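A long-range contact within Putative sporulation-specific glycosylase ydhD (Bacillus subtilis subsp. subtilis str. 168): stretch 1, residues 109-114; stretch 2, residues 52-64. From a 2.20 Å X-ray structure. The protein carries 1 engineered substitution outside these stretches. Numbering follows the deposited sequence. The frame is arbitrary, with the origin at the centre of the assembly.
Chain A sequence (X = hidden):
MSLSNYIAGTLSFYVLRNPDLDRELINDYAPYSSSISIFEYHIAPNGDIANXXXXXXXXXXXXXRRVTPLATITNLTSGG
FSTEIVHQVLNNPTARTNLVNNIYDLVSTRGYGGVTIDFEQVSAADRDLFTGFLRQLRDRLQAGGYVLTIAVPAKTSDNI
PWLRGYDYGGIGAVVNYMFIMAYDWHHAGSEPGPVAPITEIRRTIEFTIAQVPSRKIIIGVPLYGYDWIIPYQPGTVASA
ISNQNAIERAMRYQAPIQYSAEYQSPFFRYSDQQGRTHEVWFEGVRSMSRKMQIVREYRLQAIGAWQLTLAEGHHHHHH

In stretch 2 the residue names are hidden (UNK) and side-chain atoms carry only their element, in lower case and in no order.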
# COMPACT_ATOMS: atom_id res chain seq x y z
N THR A 109 13.60 -24.32 8.40
CA THR A 109 14.70 -23.90 7.53
C THR A 109 14.82 -22.38 7.48
O THR A 109 15.88 -21.82 7.76
CB THR A 109 14.54 -24.45 6.10
OG1 THR A 109 14.37 -25.87 6.16
CG2 THR A 109 15.76 -24.13 5.24
N ARG A 110 13.71 -21.72 7.14
CA ARG A 110 13.70 -20.27 6.94
C ARG A 110 13.69 -19.46 8.23
O ARG A 110 14.03 -18.28 8.23
CB ARG A 110 12.54 -19.85 6.03
CG ARG A 110 12.57 -20.46 4.62
CD ARG A 110 13.17 -19.50 3.59
NE ARG A 110 14.63 -19.41 3.67
CZ ARG A 110 15.30 -18.40 4.23
NH1 ARG A 110 16.63 -18.41 4.24
NH2 ARG A 110 14.65 -17.37 4.77
N GLY A 111 13.31 -20.08 9.34
CA GLY A 111 13.36 -19.42 10.65
C GLY A 111 12.15 -18.60 11.04
O GLY A 111 12.26 -17.63 11.80
N TYR A 112 10.98 -18.99 10.53
CA TYR A 112 9.72 -18.36 10.93
C TYR A 112 9.34 -18.80 12.34
O TYR A 112 9.75 -19.87 12.78
CB TYR A 112 8.61 -18.72 9.96
CG TYR A 112 8.62 -17.97 8.65
CD1 TYR A 112 8.19 -16.64 8.59
CD2 TYR A 112 9.01 -18.59 7.47
CE1 TYR A 112 8.17 -15.94 7.39
CE2 TYR A 112 9.00 -17.90 6.26
CZ TYR A 112 8.58 -16.57 6.23
OH TYR A 112 8.56 -15.87 5.04
N GLY A 113 8.56 -17.98 13.03
CA GLY A 113 8.03 -18.34 14.35
C GLY A 113 6.70 -19.07 14.31
O GLY A 113 6.13 -19.39 15.35
N GLY A 114 6.20 -19.34 13.11
CA GLY A 114 4.90 -19.97 12.93
C GLY A 114 4.30 -19.71 11.57
O GLY A 114 5.00 -19.26 10.65
N UNK A 52 9.11 -20.04 -3.72
CA UNK A 52 9.95 -19.57 -2.62
C UNK A 52 9.94 -18.05 -2.61
O UNK A 52 9.51 -17.41 -3.58
c UNK A 52 12.05 -19.97 -4.09
n UNK A 52 13.57 -21.68 -3.27
c UNK A 52 13.26 -20.88 -4.28
o UNK A 52 13.90 -20.86 -5.34
c UNK A 52 11.37 -20.13 -2.73
N UNK A 53 10.39 -17.46 -1.50
CA UNK A 53 10.39 -16.01 -1.37
C UNK A 53 11.77 -15.48 -1.02
O UNK A 53 12.61 -16.20 -0.49
c UNK A 53 9.41 -15.55 -0.28
c UNK A 53 7.90 -15.71 -0.42
c UNK A 53 7.28 -15.10 0.82
c UNK A 53 7.37 -15.04 -1.67
N UNK A 54 11.98 -14.20 -1.32
CA UNK A 54 13.12 -13.47 -0.82
C UNK A 54 12.76 -12.90 0.54
O UNK A 54 12.55 -11.70 0.70
c UNK A 54 13.54 -12.36 -1.80
c UNK A 54 14.93 -11.82 -1.52
n UNK A 54 15.07 -10.50 -1.59
o UNK A 54 15.87 -12.58 -1.27
N UNK A 55 12.68 -13.79 1.53
CA UNK A 55 12.13 -13.45 2.84
C UNK A 55 13.16 -13.37 3.96
O UNK A 55 12.86 -12.86 5.05
o UNK A 55 12.56 -16.22 2.91
c UNK A 55 11.39 -15.88 3.21
o UNK A 55 10.51 -16.72 3.50
c UNK A 55 10.98 -14.40 3.22
N UNK A 56 14.37 -13.85 3.68
CA UNK A 56 15.46 -13.95 4.67
C UNK A 56 15.75 -12.64 5.40
O UNK A 56 15.96 -12.64 6.61
c UNK A 56 16.72 -14.50 4.01
N UNK A 57 15.75 -11.54 4.65
CA UNK A 57 15.96 -10.21 5.23
C UNK A 57 14.78 -9.79 6.11
O UNK A 57 14.98 -9.23 7.19
c UNK A 57 16.22 -9.18 4.13
N UNK A 58 13.57 -10.07 5.63
CA UNK A 58 12.34 -9.70 6.35
C UNK A 58 12.13 -10.49 7.65
O UNK A 58 11.67 -9.93 8.65
c UNK A 58 11.13 -9.85 5.42
N UNK A 59 12.48 -11.77 7.63
CA UNK A 59 12.41 -12.64 8.81
C UNK A 59 13.36 -12.14 9.91
O UNK A 59 12.94 -11.96 11.06
c UNK A 59 12.79 -14.99 9.71
c UNK A 59 12.73 -14.12 8.46
c UNK A 59 11.67 -14.67 7.50
c UNK A 59 12.11 -15.92 6.74
N UNK A 60 14.61 -11.87 9.52
CA UNK A 60 15.66 -11.41 10.43
C UNK A 60 15.32 -10.06 11.08
O UNK A 60 15.55 -9.86 12.27
o UNK A 60 20.20 -9.82 10.27
c UNK A 60 19.50 -10.74 9.82
c UNK A 60 17.00 -11.32 9.69
o UNK A 60 19.79 -11.37 8.78
c UNK A 60 18.23 -11.13 10.59
N UNK A 61 14.77 -9.15 10.27
CA UNK A 61 14.37 -7.82 10.73
C UNK A 61 13.21 -7.89 11.73
O UNK A 61 13.22 -7.18 12.74
o UNK A 61 15.01 -6.98 8.53
c UNK A 61 13.99 -6.91 9.53
c UNK A 61 13.81 -5.45 9.96
N UNK A 62 12.24 -8.75 11.44
CA UNK A 62 11.06 -8.93 12.31
C UNK A 62 11.46 -9.46 13.69
O UNK A 62 11.03 -8.92 14.71
c UNK A 62 9.99 -9.85 11.66
o UNK A 62 9.75 -9.44 10.31
c UNK A 62 8.68 -9.79 12.43
N UNK A 63 12.30 -10.50 13.71
CA UNK A 63 12.81 -11.08 14.96
C UNK A 63 13.52 -10.04 15.84
O UNK A 63 13.26 -9.97 17.04
c UNK A 63 11.95 -15.51 14.48
c UNK A 63 13.39 -14.33 13.25
c UNK A 63 11.06 -16.47 14.99
c UNK A 63 11.61 -14.07 16.41
c UNK A 63 13.15 -13.56 14.36
c UNK A 63 10.47 -16.21 16.20
c UNK A 63 10.73 -15.03 16.91
c UNK A 63 13.78 -12.23 14.68
n UNK A 63 12.66 -15.49 13.32
c UNK A 63 12.23 -14.30 15.17
N UNK A 64 14.39 -9.25 15.22
CA UNK A 64 15.15 -8.19 15.90
C UNK A 64 14.27 -7.10 16.50
O UNK A 64 14.68 -6.42 17.45
c UNK A 64 18.14 -8.13 13.41
o UNK A 64 17.77 -7.21 12.68
n UNK A 64 19.17 -8.90 13.11
c UNK A 64 16.17 -7.57 14.94
c UNK A 64 17.41 -8.44 14.71

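Position 52 has three side-chain carbons in a row, the third bearing one oxygen and one nitrogen: an amide on a two-carbon arm, Gln52. It is exposed and stays clear of stretch 1. At position 53 four carbons fork at the second, and the only approach is loose, one terminal carbon lying 4.5 Å from Tyr112 OH; the fork makes this Leu53.

Position 54 has two carbons, the second with one oxygen and one nitrogen, so the shorter amide, Asn54. Its CA-to-CB bond points away and it takes no part.

Position 55 also has two carbons, but the second carries two oxygens, and both find partners on stretch 1. One lies 2.6 Å from Tyr112 OH, the other 3.0 Å from Arg110 NH2. A carboxylate on a single-carbon arm is Asp55; the arginine and phenol beside it fit its charge. OD1 accepts the hydrogen bond from Tyr112 OH, while OD2 forms the salt bridge with Arg110 NH2.

Positions 56, 57 and 58 each show a single carbon. They differ in placement: the one at 56 comes within 3.6 Å of Arg110 NH2, the one at 57 points away, and the one at 58 stays out of contact. These are Ala56, Ala57 and Ala58. Arg110 NH2 also lies 3.5 Å from Ala56 CA, so the guanidinium runs close to the backbone there.

Position 59 holds four carbons forked at the first, one arm two carbons long, and is buried. The end of the long arm sits 3.8 Å from the centroid of the Tyr112 ring, over the face, and 3.4 Å from Arg110 O; the shorter arm also serves, its carbon 3.4 Å from Gly111 O. This is Ile59, and its CD1 makes a CH-pi contact with the tyrosine.

Position 60 has three carbons, the third with two oxygens, exposed and out of contact: Glu60. Positions 61 and 62 each have one carbon carrying an oxygen and a carbon, Thr61 and Thr62. Their OG1 atoms turn back onto their own helix, Thr61 OG1 to Ala57 O and Thr62 OG1 to Ala58 O, each 2.6 Å.

Position 63 carries one carbon and then fused five- and six-membered rings with eight carbons and one nitrogen. The ring nitrogen lies 2.7 Å from Gly111 O, which sits at the ring edge, where an indole N-H can reach it. This is Trp63, and NE1 donates to that carbonyl with an angle of 161°. Position 64 has three carbons ending in an oxygen and a nitrogen, Gln64; its NE2 donates a hydrogen bond to Glu60 OE2 at 3.2 Å, away from the contact.

The rule is a spacing of four: Asp55, just before the helix, then Ile59 and Trp63 on it, all point toward stretch 1. Asp55 pairs with charge and hydroxyl, Ile59 fills the middle, and Trp63 takes the carbonyl of Gly111, the first residue to leave helical angles after the helix of stretch 1. Glycine suits that turn. Gly111 has positive phi, at which a CB would jam against the preceding carbonyl O, and a CB on Gly113 would lie 2.9 Å from Trp63 CH2, a clash. The bare backbone thus lets the indole pack close, with Trp63 CZ2 3.5 Å from Gly113 N.

Stretch 2, residues 52-64: QLNDAAAIETTWQ
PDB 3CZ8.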